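Local coordinates for cellulose binding protein (Clavibacter michiganensis, PDB 4JJO) that forms the expansin part of a longer bacterial protein, binds cellulose and loosens cell walls; the whole protein is probably an endo-acting cellulase, at residues A[111-116]-A[124-129]; A[134-139]-A[170-175]; A[166-171]-A[178-183]. All blocks are in the same frame, centred on the assembly; numbering follows the deposited sequence. Where two conformers were deposited one is given.

In the fold
All three interactions are antiparallel strand pairings in the expansin C-terminal domain, which belongs to the immunoglobulin-like E-set sandwiches. Interaction 1 is the most buried. Interactions 2 and 3 are partly buried and share strand 167-173, which pairs with 134-141 along one side and with 178-184 along the other. The pairs meet in the hydrophobic core: V127 packs on I134 and V171, L125 on I139 and V169, and I112 on L181. The faces away from this core differ. In interaction 1 that face is covered, and an arginine and a glutamine turn toward residues of the N-terminal domain. The other two are more exposed: interaction 2 carries charged groups and a water, interaction 3 a threonine, a valine and a lysine stem.

Interaction 1: A[111-116]-A[124-129]; sequences AIRVKE and GLQVLN
A111 and L128 open an antiparallel pairing in which strands 111-114 and 124-128 run 4.7 Å apart at their closest axis approach, with 154° between their directions. They form a beta hairpin of the expansin C-terminal domain, a sandwich of the E-set type. A111 with L128 and R113 with Q126 are hydrogen-bonded pairs, each held by two backbone bonds. K115 N adds a bond to G124 O of 2.8 Å, coming from above the carbonyl plane.

I112, V114, L125 and V127 point into the core. V114 CG2 lies 3.6 Å from L125 CD2, the two side chains running side by side. I112 forks between two neighbours: CD1 meets V127 CG2 at 3.7 Å, while CG2 faces L125 CD2 at 4.0 Å. L125 and V127 also pack on strands 134-141 and 167-173.

A111, R113, Q126 and L128 lie on the other face. R113 and Q126 rise together, with CG of each anti to its backbone N (chi1 177° in R113). The R113 chain then bends at chi3, and the guanidinium ends almost coplanar with the Q126 amide. R113 NH1 also bonds to I18 O, and Q126 NE2 bonds to S24 O. The pair therefore reaches the N-terminal domain, and these bonds fix which way the amide is turned. R113 NE and NH2 converge on one oxygen near the guanidinium plane: Q126 OE1 accepts from R113 NE at 3.0 Å and from R113 NH2 at 2.8 Å.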
ATOM      1  N   ALA A 111      -6.456   2.527   8.563  1.00 14.49           N
ATOM      2  CA  ALA A 111      -5.661   3.319   9.493  1.00 16.05           C
ATOM      3  C   ALA A 111      -4.985   4.456   8.748  1.00 17.39           C
ATOM      4  O   ALA A 111      -4.810   4.399   7.532  1.00 18.20           O
ATOM      5  CB  ALA A 111      -4.628   2.451  10.194  1.00 15.98           C
ATOM      6  N   ILE A 112      -4.613   5.490   9.490  1.00 13.75           N
ATOM      7  CA  ILE A 112      -3.922   6.638   8.925  1.00 14.12           C
ATOM      8  C   ILE A 112      -2.650   6.888   9.713  1.00 14.52           C
ATOM      9  O   ILE A 112      -2.683   6.935  10.944  1.00 16.45           O
ATOM     10  CB  ILE A 112      -4.789   7.908   9.003  1.00 15.00           C
ATOM     11  CG1 ILE A 112      -6.080   7.739   8.200  1.00 15.35           C
ATOM     12  CG2 ILE A 112      -4.011   9.126   8.519  1.00 14.99           C
ATOM     13  CD1 ILE A 112      -5.872   7.410   6.748  1.00 15.63           C
ATOM     14  N   ARG A 113      -1.531   7.037   9.012  1.00 13.79           N
ATOM     15  CA  ARG A 113      -0.298   7.468   9.654  1.00 15.00           C
ATOM     16  C   ARG A 113       0.122   8.820   9.109  1.00 15.67           C
ATOM     17  O   ARG A 113       0.377   8.972   7.912  1.00 14.16           O
ATOM     18  CB  ARG A 113       0.833   6.454   9.455  1.00 15.88           C
ATOM     19  CG  ARG A 113       2.151   6.926  10.058  1.00 17.16           C
ATOM     20  CD  ARG A 113       3.209   5.837  10.127  1.00 18.88           C
ATOM     21  NE  ARG A 113       3.599   5.346   8.808  1.00 18.66           N
ATOM     22  CZ  ARG A 113       4.782   4.813   8.522  1.00 20.07           C
ATOM     23  NH1 ARG A 113       5.715   4.697   9.457  1.00 21.15           N
ATOM     24  NH2 ARG A 113       5.038   4.395   7.290  1.00 20.35           N
ATOM     25  N   VAL A 114       0.180   9.807   9.992  1.00 16.37           N
ATOM     26  CA  VAL A 114       0.701  11.111   9.627  1.00 17.03           C
ATOM     27  C   VAL A 114       2.213  10.988   9.502  1.00 17.25           C
ATOM     28  O   VAL A 114       2.863  10.392  10.360  1.00 18.85           O
ATOM     29  CB  VAL A 114       0.358  12.176  10.680  1.00 18.39           C
ATOM     30  CG1 VAL A 114       0.957  13.512  10.291  1.00 19.14           C
ATOM     31  CG2 VAL A 114      -1.149  12.294  10.844  1.00 18.55           C
ATOM     32  N   LYS A 115       2.768  11.539   8.429  1.00 16.57           N
ATOM     33  CA  LYS A 115       4.200  11.463   8.194  1.00 16.45           C
ATOM     34  C   LYS A 115       4.954  12.254   9.249  1.00 17.75           C
ATOM     35  O   LYS A 115       4.505  13.320   9.675  1.00 18.23           O
ATOM     36  CB  LYS A 115       4.546  12.018   6.814  1.00 16.47           C
ATOM     37  CG  LYS A 115       5.977  11.724   6.395  1.00 17.64           C
ATOM     38  CD  LYS A 115       6.328  12.346   5.058  1.00 18.91           C
ATOM     39  CE  LYS A 115       7.714  11.899   4.620  1.00 20.89           C
ATOM     40  NZ  LYS A 115       8.221  12.623   3.423  1.00 21.96           N
ATOM     41  N   GLU A 116       6.100  11.736   9.674  1.00 17.95           N
ATOM     42  CA  GLU A 116       6.986  12.449  10.585  0.56 19.30           C
ATOM     43  C   GLU A 116       7.264  13.834  10.011  1.00 18.91           C
ATOM     44  O   GLU A 116       7.498  13.959   8.808  1.00 18.26           O
ATOM     45  CB  GLU A 116       8.307  11.688  10.740  0.56 20.95           C
ATOM     46  CG  GLU A 116       8.221  10.396  11.550  0.56 22.14           C
ATOM     47  CD  GLU A 116       7.752   9.203  10.732  0.56 21.83           C
ATOM     48  OE1 GLU A 116       7.415   9.376   9.540  0.56 20.51           O
ATOM     49  OE2 GLU A 116       7.725   8.084  11.286  0.56 22.76           O
ATOM     50  N   GLY A 124       1.804  15.062   5.499  1.00 15.46           N
ATOM     51  CA  GLY A 124       1.668  13.875   4.684  1.00 15.33           C
ATOM     52  C   GLY A 124       0.833  12.838   5.408  1.00 14.94           C
ATOM     53  O   GLY A 124       0.957  12.674   6.624  1.00 14.62           O
ATOM     54  N   LEU A 125      -0.029  12.150   4.669  1.00 14.70           N
ATOM     55  CA  LEU A 125      -0.833  11.078   5.236  1.00 15.48           C
ATOM     56  C   LEU A 125      -0.632   9.800   4.445  1.00 14.66           C
ATOM     57  O   LEU A 125      -0.569   9.813   3.215  1.00 15.55           O
ATOM     58  CB  LEU A 125      -2.321  11.430   5.220  1.00 16.80           C
ATOM     59  CG  LEU A 125      -2.809  12.645   6.005  1.00 19.15           C
ATOM     60  CD1 LEU A 125      -4.324  12.678   5.959  1.00 20.98           C
ATOM     61  CD2 LEU A 125      -2.319  12.611   7.438  1.00 19.63           C
ATOM     62  N   GLN A 126      -0.534   8.692   5.165  1.00 14.18           N
ATOM     63  CA  GLN A 126      -0.488   7.381   4.548  1.00 13.94           C
ATOM     64  C   GLN A 126      -1.735   6.607   4.942  1.00 13.34           C
ATOM     65  O   GLN A 126      -2.082   6.537   6.123  1.00 12.82           O
ATOM     66  CB  GLN A 126       0.762   6.639   5.002  1.00 15.49           C
ATOM     67  CG  GLN A 126       0.832   5.202   4.533  1.00 16.55           C
ATOM     68  CD  GLN A 126       2.131   4.543   4.922  1.00 18.35           C
ATOM     69  OE1 GLN A 126       2.487   4.501   6.100  1.00 19.42           O
ATOM     70  NE2 GLN A 126       2.863   4.041   3.930  1.00 19.80           N
ATOM     71  N   VAL A 127      -2.415   6.040   3.953  1.00 13.88           N
ATOM     72  CA  VAL A 127      -3.618   5.264   4.208  1.00 14.64           C
ATOM     73  C   VAL A 127      -3.289   3.782   4.179  1.00 14.98           C
ATOM     74  O   VAL A 127      -2.780   3.263   3.184  1.00 16.45           O
ATOM     75  CB  VAL A 127      -4.713   5.558   3.176  1.00 14.35           C
ATOM     76  CG1 VAL A 127      -5.972   4.777   3.512  1.00 14.30           C
ATOM     77  CG2 VAL A 127      -5.006   7.049   3.126  1.00 15.46           C
ATOM     78  N   LEU A 128      -3.587   3.107   5.281  1.00 14.73           N
ATOM     79  CA  LEU A 128      -3.274   1.698   5.427  1.00 15.20           C
ATOM     80  C   LEU A 128      -4.543   0.859   5.377  1.00 15.00           C
ATOM     81  O   LEU A 128      -5.574   1.240   5.931  1.00 14.63           O
ATOM     82  CB  LEU A 128      -2.546   1.472   6.752  1.00 16.16           C
ATOM     83  CG  LEU A 128      -1.266   2.300   6.905  1.00 16.72           C
ATOM     84  CD1 LEU A 128      -0.876   2.447   8.367  1.00 18.17           C
ATOM     85  CD2 LEU A 128      -0.140   1.672   6.107  1.00 17.64           C
ATOM     86  N   ASN A 129      -4.463  -0.275   4.688  1.00 15.79           N
ATOM     87  CA  ASN A 129      -5.525  -1.275   4.709  1.00 16.71           C
ATOM     88  C   ASN A 129      -6.793  -0.890   3.943  1.00 16.62           C
ATOM     89  O   ASN A 129      -7.883  -1.381   4.245  1.00 15.92           O
ATOM     90  CB  ASN A 129      -5.871  -1.617   6.157  1.00 18.27           C
ATOM     91  CG  ASN A 129      -4.644  -1.962   6.976  1.00 19.36           C
ATOM     92  OD1 ASN A 129      -3.749  -2.668   6.511  1.00 20.48           O
ATOM     93  ND2 ASN A 129      -4.587  -1.452   8.199  1.00 19.09           N
TER

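Interaction 2: A[134-139]-A[170-175]; sequences IDRVEI and KVTDQY
T172 O is gripped by two successive backbone N-H groups, D135 N at 2.9 Å and R136 N at 3.3 Å. Both donors lie in the carbonyl plane. T172 N returns a bond to R136 O, and further along the strands E138 and K170 exchange two more backbone bonds.

R136 and T172 lie side by side on the outer face. R136 CG sits between its backbone N and carbonyl carbon (chi1 44°), and the chain runs extended from there to NE. T172 CG2 lies over one face of the guanidinium, 3.7 Å from its plane and offset toward the rim. At the edge of the same group, R136 NH1 makes a salt bridge of 3.2 Å to D135 OD2, which it meets from above the carboxylate plane.

A water sits over this same face, bridging side chains and backbone of the two strands. It is hydrogen-bonded to E138 OE1, K170 O and T172 OG1, each at 2.8 Å. E138 OE1 also touches K170 CE at 3.5 Å. The ammonium of K170 lies beyond salt-bridge distance of that oxygen, and K170 makes a cation-pi contact with W145.

The opposite face is apolar. I134 CG2 meets V171 CG1 at 3.8 Å, the side chains crossing obliquely, and V127 of strand 124-128 packs against both residues. At the end of 170-175, D173 OD1 accepts from Y175 N in an Asx turn, while D173 OD2 is paired with R177. D135 and R136 together facing T172 are a classic beta bulge, set here near one end of an antiparallel strand pair of the E-set sandwich.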
ATOM      1  N   ILE A 134      -6.389   3.530  -4.043  1.00 15.50           N
ATOM      2  CA  ILE A 134      -7.045   4.731  -3.551  1.00 17.11           C
ATOM      3  C   ILE A 134      -7.035   5.775  -4.659  1.00 18.20           C
ATOM      4  O   ILE A 134      -5.994   6.039  -5.258  1.00 20.52           O
ATOM      5  CB  ILE A 134      -6.325   5.277  -2.303  1.00 17.03           C
ATOM      6  CG1 ILE A 134      -6.528   4.324  -1.124  1.00 16.66           C
ATOM      7  CG2 ILE A 134      -6.825   6.668  -1.952  1.00 17.94           C
ATOM      8  CD1 ILE A 134      -5.682   4.652   0.087  1.00 16.93           C
ATOM      9  N   ASP A 135      -8.197   6.360  -4.936  1.00 18.54           N
ATOM     10  CA  ASP A 135      -8.325   7.323  -6.021  1.00 22.59           C
ATOM     11  C   ASP A 135      -7.980   8.732  -5.550  1.00 21.64           C
ATOM     12  O   ASP A 135      -7.312   9.488  -6.253  1.00 24.16           O
ATOM     13  CB  ASP A 135      -9.742   7.305  -6.599  1.00 26.49           C
ATOM     14  CG  ASP A 135      -9.912   8.286  -7.745  1.00 32.65           C
ATOM     15  OD1 ASP A 135      -9.601   7.918  -8.898  1.00 35.54           O
ATOM     16  OD2 ASP A 135     -10.357   9.426  -7.494  1.00 34.85           O
ATOM     17  N   ARG A 136      -8.452   9.089  -4.363  1.00 19.90           N
ATOM     18  CA  ARG A 136      -8.152  10.403  -3.806  1.00 22.51           C
ATOM     19  C   ARG A 136      -8.271  10.447  -2.292  1.00 18.24           C
ATOM     20  O   ARG A 136      -8.962   9.637  -1.680  1.00 16.57           O
ATOM     21  CB  ARG A 136      -9.047  11.475  -4.434  1.00 26.20           C
ATOM     22  CG  ARG A 136     -10.512  11.095  -4.562  1.00 28.50           C
ATOM     23  CD  ARG A 136     -11.255  12.150  -5.362  1.00 34.25           C
ATOM     24  NE  ARG A 136     -12.687  12.180  -5.080  1.00 37.03           N
ATOM     25  CZ  ARG A 136     -13.585  11.370  -5.633  1.00 39.68           C
ATOM     26  NH1 ARG A 136     -13.212  10.435  -6.499  1.00 40.20           N
ATOM     27  NH2 ARG A 136     -14.866  11.488  -5.309  1.00 42.11           N
ATOM     28  N   VAL A 137      -7.576  11.414  -1.705  1.00 18.35           N
ATOM     29  CA  VAL A 137      -7.570  11.623  -0.263  1.00 17.31           C
ATOM     30  C   VAL A 137      -7.761  13.109  -0.012  1.00 18.18           C
ATOM     31  O   VAL A 137      -7.064  13.932  -0.599  1.00 20.23           O
ATOM     32  CB  VAL A 137      -6.238  11.163   0.366  1.00 17.29           C
ATOM     33  CG1 VAL A 137      -6.188  11.513   1.845  1.00 17.08           C
ATOM     34  CG2 VAL A 137      -6.042   9.670   0.158  1.00 15.99           C
ATOM     35  N   GLU A 138      -8.715  13.448   0.850  1.00 17.73           N
ATOM     36  CA  GLU A 138      -9.043  14.844   1.122  1.00 19.27           C
ATOM     37  C   GLU A 138      -9.081  15.132   2.618  1.00 18.26           C
ATOM     38  O   GLU A 138      -9.464  14.279   3.417  1.00 16.95           O
ATOM     39  CB  GLU A 138     -10.402  15.197   0.511  1.00 21.60           C
ATOM     40  CG  GLU A 138     -10.450  15.144  -1.006  1.00 24.63           C
ATOM     41  CD  GLU A 138     -11.873  15.107  -1.533  1.00 27.37           C
ATOM     42  OE1 GLU A 138     -12.564  14.094  -1.299  1.00 27.30           O
ATOM     43  OE2 GLU A 138     -12.303  16.091  -2.170  1.00 30.19           O
ATOM     44  N   ILE A 139      -8.681  16.346   2.988  1.00 19.80           N
ATOM     45  CA  ILE A 139      -8.786  16.808   4.367  1.00 20.33           C
ATOM     46  C   ILE A 139      -9.827  17.917   4.455  1.00 21.70           C
ATOM     47  O   ILE A 139      -9.885  18.795   3.595  1.00 21.77           O
ATOM     48  CB  ILE A 139      -7.441  17.332   4.901  1.00 22.06           C
ATOM     49  CG1 ILE A 139      -6.423  16.192   4.971  1.00 21.88           C
ATOM     50  CG2 ILE A 139      -7.628  17.960   6.276  1.00 22.98           C
ATOM     51  CD1 ILE A 139      -5.056  16.609   5.475  1.00 24.08           C
ATOM     52  N   LYS A 170     -11.212  12.245   4.228  1.00 16.45           N
ATOM     53  CA  LYS A 170     -12.061  11.465   3.342  1.00 17.00           C
ATOM     54  C   LYS A 170     -11.217  10.707   2.332  1.00 16.20           C
ATOM     55  O   LYS A 170     -10.449  11.300   1.575  1.00 16.08           O
ATOM     56  CB  LYS A 170     -13.057  12.355   2.608  1.00 19.16           C
ATOM     57  CG  LYS A 170     -13.955  11.580   1.663  1.00 21.23           C
ATOM     58  CD  LYS A 170     -15.308  12.240   1.511  1.00 25.35           C
ATOM     59  CE  LYS A 170     -15.184  13.653   0.975  1.00 28.24           C
ATOM     60  NZ  LYS A 170     -16.522  14.274   0.786  1.00 31.66           N
ATOM     61  N   VAL A 171     -11.375   9.388   2.329  1.00 16.40           N
ATOM     62  CA  VAL A 171     -10.649   8.527   1.411  1.00 14.43           C
ATOM     63  C   VAL A 171     -11.630   7.814   0.485  1.00 14.89           C
ATOM     64  O   VAL A 171     -12.539   7.115   0.937  1.00 15.43           O
ATOM     65  CB  VAL A 171      -9.810   7.488   2.172  1.00 13.66           C
ATOM     66  CG1 VAL A 171      -8.942   6.697   1.209  1.00 13.11           C
ATOM     67  CG2 VAL A 171      -8.948   8.175   3.222  1.00 13.37           C
ATOM     68  N   THR A 172     -11.437   8.008  -0.815  1.00 14.03           N
ATOM     69  CA  THR A 172     -12.289   7.402  -1.831  1.00 15.29           C
ATOM     70  C   THR A 172     -11.458   6.403  -2.628  1.00 15.21           C
ATOM     71  O   THR A 172     -10.377   6.741  -3.106  1.00 15.35           O
ATOM     72  CB  THR A 172     -12.847   8.467  -2.791  1.00 16.57           C
ATOM     73  OG1 THR A 172     -13.434   9.538  -2.040  1.00 16.85           O
ATOM     74  CG2 THR A 172     -13.894   7.869  -3.724  1.00 17.45           C
ATOM     75  N   ASP A 173     -11.953   5.178  -2.776  1.00 15.65           N
ATOM     76  CA  ASP A 173     -11.183   4.150  -3.468  1.00 15.50           C
ATOM     77  C   ASP A 173     -11.517   4.108  -4.957  1.00 16.84           C
ATOM     78  O   ASP A 173     -12.384   4.837  -5.429  1.00 17.55           O
ATOM     79  CB  ASP A 173     -11.376   2.773  -2.817  1.00 15.00           C
ATOM     80  CG  ASP A 173     -12.778   2.209  -3.005  1.00 15.61           C
ATOM     81  OD1 ASP A 173     -13.535   2.703  -3.868  1.00 16.72           O
ATOM     82  OD2 ASP A 173     -13.115   1.243  -2.286  1.00 15.70           O
ATOM     83  N   GLN A 174     -10.814   3.249  -5.687  1.00 17.50           N
ATOM     84  CA  GLN A 174     -10.941   3.174  -7.140  1.00 18.88           C
ATOM     85  C   GLN A 174     -12.350   2.802  -7.604  1.00 19.79           C
ATOM     86  O   GLN A 174     -12.688   2.972  -8.776  1.00 19.81           O
ATOM     87  CB  GLN A 174      -9.940   2.160  -7.698  1.00 19.48           C
ATOM     88  CG  GLN A 174     -10.104   0.752  -7.146  1.00 20.20           C
ATOM     89  CD  GLN A 174      -9.119  -0.231  -7.749  1.00 21.87           C
ATOM     90  OE1 GLN A 174      -8.278  -0.796  -7.048  1.00 21.67           O
ATOM     91  NE2 GLN A 174      -9.222  -0.445  -9.055  1.00 23.30           N
ATOM     92  N   TYR A 175     -13.164   2.287  -6.691  1.00 20.61           N
ATOM     93  CA  TYR A 175     -14.520   1.873  -7.032  1.00 22.19           C
ATOM     94  C   TYR A 175     -15.557   2.891  -6.560  1.00 22.24           C
ATOM     95  O   TYR A 175     -16.757   2.623  -6.584  1.00 23.78           O
ATOM     96  CB  TYR A 175     -14.802   0.486  -6.452  1.00 22.72           C
ATOM     97  CG  TYR A 175     -13.870  -0.566  -7.007  1.00 23.34           C
ATOM     98  CD1 TYR A 175     -13.953  -0.952  -8.335  1.00 25.28           C
ATOM     99  CD2 TYR A 175     -12.900  -1.162  -6.214  1.00 23.47           C
ATOM    100  CE1 TYR A 175     -13.106  -1.904  -8.856  1.00 26.21           C
ATOM    101  CE2 TYR A 175     -12.045  -2.117  -6.729  1.00 24.40           C
ATOM    102  CZ  TYR A 175     -12.153  -2.482  -8.050  1.00 25.92           C
ATOM    103  OH  TYR A 175     -11.305  -3.431  -8.569  1.00 27.27           O
TER
HETATM  104  O   HOH W   1     -11.748  11.409  -0.903  1.00 19.56           O

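Interaction 3: A[166-171]-A[178-183]; sequences PLTVKV and AVVLPG
V169 and L181 bond to each other twice through their backbones, L181 N to V169 O at 2.8 Å and V169 N to L181 O at 3.1 Å. The second donor stands above the carbonyl plane. V171 and V179 form the next such pair, with V179 N to V171 O at 2.9 Å. Toward the G183 end of the pairing a water links the strands, bonded to T168 OG1 at 2.8 Å and to the backbone N of G183.

This is a beta hairpin of the expansin C-terminal sandwich. Strand 178-184 is an outermost strand of its sheet, and the chain turns a corner at G183. T168 is also bonded through its backbone to Q140 of strand 134-141.

The side chains alternate between the two faces. V180 points outward, and its two methyls diverge: CG1 meets T168 CG2 at 3.6 Å, and CG2 lies 3.9 Å from K170 CD. V169, V171, V179 and L181 turn inward. V179 CG2 lies between its own backbone N and carbonyl carbon, which sets it 3.9 Å from V171 CB. F198 packs on V171 and V179. L181 CD1 reaches along the inner face to V171 CG2 at 4.2 Å.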
ATOM      1  N   PRO A 166      -8.618  18.812  15.293  1.00 31.99           N
ATOM      2  CA  PRO A 166      -8.789  17.438  14.808  1.00 30.48           C
ATOM      3  C   PRO A 166      -8.979  17.389  13.299  1.00 28.33           C
ATOM      4  O   PRO A 166      -9.702  18.218  12.746  1.00 29.31           O
ATOM      5  CB  PRO A 166     -10.067  16.965  15.515  1.00 32.08           C
ATOM      6  CG  PRO A 166     -10.309  17.942  16.616  1.00 34.82           C
ATOM      7  CD  PRO A 166      -9.730  19.234  16.157  1.00 34.31           C
ATOM      8  N   LEU A 167      -8.333  16.430  12.644  1.00 25.66           N
ATOM      9  CA  LEU A 167      -8.464  16.269  11.202  1.00 24.21           C
ATOM     10  C   LEU A 167      -9.619  15.346  10.851  1.00 23.58           C
ATOM     11  O   LEU A 167      -9.846  14.332  11.514  1.00 24.47           O
ATOM     12  CB  LEU A 167      -7.179  15.698  10.598  1.00 23.81           C
ATOM     13  CG  LEU A 167      -5.981  16.631  10.425  1.00 25.17           C
ATOM     14  CD1 LEU A 167      -5.542  17.197  11.757  1.00 27.41           C
ATOM     15  CD2 LEU A 167      -4.842  15.881   9.748  1.00 24.83           C
ATOM     16  N   THR A 168     -10.349  15.710   9.805  1.00 21.78           N
ATOM     17  CA  THR A 168     -11.316  14.810   9.196  1.00 21.19           C
ATOM     18  C   THR A 168     -10.822  14.477   7.796  1.00 19.68           C
ATOM     19  O   THR A 168     -10.605  15.369   6.974  1.00 20.03           O
ATOM     20  CB  THR A 168     -12.723  15.426   9.125  1.00 22.79           C
ATOM     21  OG1 THR A 168     -13.219  15.644  10.451  1.00 25.02           O
ATOM     22  CG2 THR A 168     -13.674  14.492   8.390  1.00 22.29           C
ATOM     23  N   VAL A 169     -10.627  13.189   7.537  1.00 17.91           N
ATOM     24  CA  VAL A 169     -10.042  12.745   6.281  1.00 15.89           C
ATOM     25  C   VAL A 169     -11.022  11.892   5.494  1.00 16.41           C
ATOM     26  O   VAL A 169     -11.592  10.938   6.019  1.00 16.78           O
ATOM     27  CB  VAL A 169      -8.763  11.922   6.528  1.00 14.94           C
ATOM     28  CG1 VAL A 169      -8.184  11.429   5.210  1.00 14.51           C
ATOM     29  CG2 VAL A 169      -7.740  12.745   7.290  1.00 15.89           C
ATOM     30  N   LYS A 170     -11.212  12.245   4.228  1.00 16.45           N
ATOM     31  CA  LYS A 170     -12.061  11.465   3.342  1.00 17.00           C
ATOM     32  C   LYS A 170     -11.217  10.707   2.332  1.00 16.20           C
ATOM     33  O   LYS A 170     -10.449  11.300   1.575  1.00 16.08           O
ATOM     34  CB  LYS A 170     -13.057  12.355   2.608  1.00 19.16           C
ATOM     35  CG  LYS A 170     -13.955  11.580   1.663  1.00 21.23           C
ATOM     36  CD  LYS A 170     -15.308  12.240   1.511  1.00 25.35           C
ATOM     37  CE  LYS A 170     -15.184  13.653   0.975  1.00 28.24           C
ATOM     38  NZ  LYS A 170     -16.522  14.274   0.786  1.00 31.66           N
ATOM     39  N   VAL A 171     -11.375   9.388   2.329  1.00 16.40           N
ATOM     40  CA  VAL A 171     -10.649   8.527   1.411  1.00 14.43           C
ATOM     41  C   VAL A 171     -11.630   7.814   0.485  1.00 14.89           C
ATOM     42  O   VAL A 171     -12.539   7.115   0.937  1.00 15.43           O
ATOM     43  CB  VAL A 171      -9.810   7.488   2.172  1.00 13.66           C
ATOM     44  CG1 VAL A 171      -8.942   6.697   1.209  1.00 13.11           C
ATOM     45  CG2 VAL A 171      -8.948   8.175   3.222  1.00 13.37           C
ATOM     46  N   ALA A 178     -16.344   5.604  -0.407  1.00 19.24           N
ATOM     47  CA  ALA A 178     -15.688   6.580   0.454  1.00 19.23           C
ATOM     48  C   ALA A 178     -15.834   6.249   1.931  1.00 19.22           C
ATOM     49  O   ALA A 178     -16.873   5.753   2.371  1.00 20.62           O
ATOM     50  CB  ALA A 178     -16.246   7.971   0.183  1.00 20.99           C
ATOM     51  N   VAL A 179     -14.780   6.533   2.688  1.00 17.19           N
ATOM     52  CA  VAL A 179     -14.849   6.520   4.141  1.00 18.38           C
ATOM     53  C   VAL A 179     -14.464   7.893   4.668  1.00 18.86           C
ATOM     54  O   VAL A 179     -13.531   8.522   4.167  1.00 18.32           O
ATOM     55  CB  VAL A 179     -13.917   5.465   4.775  1.00 18.68           C
ATOM     56  CG1 VAL A 179     -14.379   4.060   4.419  1.00 18.38           C
ATOM     57  CG2 VAL A 179     -12.471   5.687   4.356  1.00 18.60           C
ATOM     58  N   VAL A 180     -15.195   8.358   5.673  1.00 20.50           N
ATOM     59  CA  VAL A 180     -14.885   9.622   6.324  1.00 20.99           C
ATOM     60  C   VAL A 180     -14.377   9.333   7.726  1.00 21.08           C
ATOM     61  O   VAL A 180     -15.047   8.660   8.513  1.00 21.13           O
ATOM     62  CB  VAL A 180     -16.111  10.545   6.384  1.00 22.82           C
ATOM     63  CG1 VAL A 180     -15.807  11.787   7.207  1.00 23.30           C
ATOM     64  CG2 VAL A 180     -16.550  10.925   4.976  1.00 22.96           C
ATOM     65  N   LEU A 181     -13.192   9.850   8.030  1.00 19.82           N
ATOM     66  CA  LEU A 181     -12.486   9.507   9.255  1.00 20.56           C
ATOM     67  C   LEU A 181     -12.298  10.731  10.142  1.00 20.85           C
ATOM     68  O   LEU A 181     -11.338  11.481   9.974  1.00 20.10           O
ATOM     69  CB  LEU A 181     -11.121   8.911   8.907  1.00 19.79           C
ATOM     70  CG  LEU A 181     -11.140   7.847   7.805  1.00 20.30           C
ATOM     71  CD1 LEU A 181      -9.729   7.535   7.339  1.00 20.05           C
ATOM     72  CD2 LEU A 181     -11.843   6.588   8.278  1.00 21.30           C
ATOM     73  N   PRO A 182     -13.217  10.934  11.098  1.00 22.35           N
ATOM     74  CA  PRO A 182     -13.160  12.089  11.999  1.00 23.57           C
ATOM     75  C   PRO A 182     -12.232  11.893  13.195  1.00 24.43           C
ATOM     76  O   PRO A 182     -11.872  10.768  13.543  1.00 25.12           O
ATOM     77  CB  PRO A 182     -14.601  12.198  12.496  1.00 24.78           C
ATOM     78  CG  PRO A 182     -15.085  10.803  12.495  1.00 24.87           C
ATOM     79  CD  PRO A 182     -14.444  10.144  11.303  1.00 23.05           C
ATOM     80  N   GLY A 183     -11.854  13.002  13.817  1.00 25.00           N
ATOM     81  CA  GLY A 183     -11.183  12.967  15.103  1.00 26.10           C
ATOM     82  C   GLY A 183      -9.720  12.580  15.049  1.00 24.55           C
ATOM     83  O   GLY A 183      -9.111  12.310  16.083  1.00 26.15           O
TER
HETATM   84  O   HOH W   2     -12.454  15.853  13.108  1.00 37.33           O